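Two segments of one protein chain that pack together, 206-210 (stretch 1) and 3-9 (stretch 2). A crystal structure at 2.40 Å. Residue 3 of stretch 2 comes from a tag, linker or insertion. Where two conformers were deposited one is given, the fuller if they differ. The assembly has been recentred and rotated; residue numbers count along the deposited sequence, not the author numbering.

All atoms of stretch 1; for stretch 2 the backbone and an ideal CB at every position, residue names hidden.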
# COMPACT_ATOMS: atom_id res chain seq x y z
N LEU A 206 -9.47 -1.66 19.85
CA LEU A 206 -10.48 -2.31 19.02
C LEU A 206 -10.43 -3.82 19.19
O LEU A 206 -11.48 -4.46 19.25
CB LEU A 206 -10.33 -1.94 17.54
CG LEU A 206 -10.69 -0.53 17.05
CD1 LEU A 206 -10.56 -0.45 15.54
CD2 LEU A 206 -12.08 -0.06 17.49
N LEU A 207 -9.22 -4.36 19.28
CA LEU A 207 -9.02 -5.81 19.35
C LEU A 207 -9.53 -6.41 20.66
O LEU A 207 -9.84 -7.59 20.72
CB LEU A 207 -7.56 -6.17 19.09
CG LEU A 207 -7.00 -5.69 17.75
CD1 LEU A 207 -5.52 -6.00 17.64
CD2 LEU A 207 -7.79 -6.28 16.57
N ARG A 208 -9.62 -5.57 21.69
CA ARG A 208 -10.15 -5.96 23.01
C ARG A 208 -11.64 -6.32 23.01
O ARG A 208 -12.13 -7.00 23.92
CB ARG A 208 -9.93 -4.83 24.02
CG ARG A 208 -9.01 -5.20 25.16
CD ARG A 208 -8.85 -4.03 26.12
NE ARG A 208 -7.54 -3.40 25.98
CZ ARG A 208 -7.33 -2.10 25.79
NH1 ARG A 208 -8.34 -1.25 25.73
NH2 ARG A 208 -6.10 -1.66 25.69
N GLU A 209 -12.37 -5.85 21.99
CA GLU A 209 -13.85 -5.97 22.03
C GLU A 209 -14.51 -7.32 21.64
O GLU A 209 -14.05 -8.05 20.76
CB GLU A 209 -14.52 -4.78 21.34
CG GLU A 209 -14.70 -4.92 19.85
CD GLU A 209 -15.96 -4.21 19.38
OE1 GLU A 209 -15.87 -3.51 18.34
OE2 GLU A 209 -17.02 -4.34 20.04
N GLN A 210 -15.62 -7.59 22.32
CA GLN A 210 -16.33 -8.87 22.28
C GLN A 210 -17.64 -8.79 21.50
O GLN A 210 -17.78 -9.40 20.44
CB GLN A 210 -16.58 -9.36 23.71
CG GLN A 210 -15.37 -9.17 24.63
CD GLN A 210 -14.23 -10.12 24.30
OE1 GLN A 210 -14.26 -11.29 24.71
NE2 GLN A 210 -13.23 -9.64 23.58
N UNK A 3 -13.85 -13.49 20.63
CA UNK A 3 -13.52 -12.12 20.10
C UNK A 3 -14.29 -11.74 18.82
O UNK A 3 -14.66 -12.61 18.00
CB UNK A 3 -12.02 -12.03 19.81
N UNK A 4 -14.55 -10.44 18.69
CA UNK A 4 -15.05 -9.82 17.47
C UNK A 4 -14.24 -10.17 16.21
O UNK A 4 -14.75 -10.75 15.24
CB UNK A 4 -15.07 -8.30 17.65
N UNK A 5 -12.96 -9.80 16.28
CA UNK A 5 -12.06 -9.76 15.16
C UNK A 5 -11.16 -11.00 15.17
O UNK A 5 -10.54 -11.32 16.20
CB UNK A 5 -11.23 -8.48 15.19
N UNK A 6 -11.11 -11.69 14.03
CA UNK A 6 -10.20 -12.82 13.78
C UNK A 6 -9.08 -12.47 12.78
O UNK A 6 -7.99 -13.05 12.82
CB UNK A 6 -11.00 -14.02 13.26
N UNK A 7 -9.36 -11.52 11.88
CA UNK A 7 -8.46 -11.14 10.81
C UNK A 7 -8.24 -9.63 10.82
O UNK A 7 -9.15 -8.87 11.17
CB UNK A 7 -9.01 -11.60 9.46
N UNK A 8 -7.03 -9.20 10.47
CA UNK A 8 -6.76 -7.79 10.39
C UNK A 8 -6.03 -7.57 9.07
O UNK A 8 -5.10 -8.30 8.76
CB UNK A 8 -5.95 -7.30 11.59
N UNK A 9 -6.47 -6.56 8.32
CA UNK A 9 -5.92 -6.22 7.01
C UNK A 9 -5.40 -4.80 7.10
O UNK A 9 -6.09 -3.91 7.59
CB UNK A 9 -6.96 -6.36 5.90

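Position 3 lies beside the end of stretch 1, its CA 4.8 Å from the CA of Gln210. Its CA-to-CB bond points sideways, and the ideal CB stays 4.6 Å from Glu209 O and from Gln210 NE2. Nothing here forms a pocket, so a small residue would do, and a polar one might reach the amide or the carbonyl. The deposited residue is Ala3, which comes from an expression tag and so is no choice of the natural protein.

At position 4 the CA-to-CB bond points toward stretch 1, and the ideal CB is already tight, 3.3 Å from Glu209 O. The backbone N faces the same carbonyl, so proline, lacking the N-H, would be a poor fit. Beyond CB lies the side of Glu209, where a long, flexible chain could lie along the backbone, and lysine or arginine could also answer the carboxylate. The residue is Met4, deposited as selenomethionine. Met4 N donates a hydrogen bond to Glu209 O (3.2 Å, 162°), tying the two backbones together. The unbranched side chain passes Gln210 O, with Met4 CG 3.3 Å away, and bends back until Met4 CE is 3.0 Å from Glu209 OE1, a close contact of methyl and carboxylate rather than a hydrogen bond.

Position 5 also points toward stretch 1, its ideal CB 4.3 Å from Leu207 CD2. Phi/psi of -101/129 is extended and tolerates beta-branching; valine, isoleucine or leucine would each offer carbon to the methyl. Ile5 places CG2 4.0 Å from Leu207 CD2. Its backbone joins in through a water, which accepts from Ile5 N (3.3 Å) and donates to Leu207 O (3.0 Å) and Glu209 O (2.6 Å), bridging the backbones of the two stretches.

Positions 6 and 7 have no atom of stretch 1 within 5.5 Å of their ideal CB atoms, so this contact selects no side chain at either. They hold Arg6 and Asn7; the amide ND2 of Asn7 is hydrogen-bonded elsewhere in the structure.

Position 8, in the strand, turns toward stretch 1 again, but its ideal CB is 5.4 Å from Leu207 CD2. Closing that gap takes an apolar chain longer than alanine, such as leucine, isoleucine or methionine, and the extended backbone suits a beta-branched one. Ile8 extends its CD1 to 3.9 Å from Leu207 CD2, the same methyl that meets position 5.

Position 9, also in the strand, is out of reach of stretch 1, which sets no demand; its extended backbone suits a beta-branched residue, and it holds Val9.

Stretch 2 3-9: AMIRNIV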
# COMPACT_ATOMS: atom_id res chain seq x y z
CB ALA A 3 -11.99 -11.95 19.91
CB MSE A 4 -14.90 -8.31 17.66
CG MSE A 4 -16.12 -7.63 18.18
SE MSE A 4 -16.97 -6.76 16.67
CE MSE A 4 -15.55 -5.49 16.16
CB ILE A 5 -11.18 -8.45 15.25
CG1 ILE A 5 -12.04 -7.18 15.38
CG2 ILE A 5 -10.18 -8.37 14.10
CD1 ILE A 5 -12.93 -6.88 14.22
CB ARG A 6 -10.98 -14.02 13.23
CG ARG A 6 -11.98 -14.66 14.19
CD ARG A 6 -12.12 -16.15 13.86
NE ARG A 6 -13.34 -16.76 14.39
CZ ARG A 6 -13.53 -17.13 15.66
NH1 ARG A 6 -12.57 -16.95 16.57
NH2 ARG A 6 -14.69 -17.67 16.02
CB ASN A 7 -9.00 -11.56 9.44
CG ASN A 7 -9.81 -12.85 9.49
OD1 ASN A 7 -9.25 -13.94 9.67
ND2 ASN A 7 -11.12 -12.73 9.34
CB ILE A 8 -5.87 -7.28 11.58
CG1 ILE A 8 -6.45 -7.66 12.94
CG2 ILE A 8 -5.68 -5.76 11.51
CD1 ILE A 8 -5.39 -7.83 13.98
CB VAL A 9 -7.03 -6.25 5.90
CG1 VAL A 9 -6.46 -5.80 4.54
CG2 VAL A 9 -7.65 -7.64 5.79
O HOH W 1 -12.20 -8.09 18.94
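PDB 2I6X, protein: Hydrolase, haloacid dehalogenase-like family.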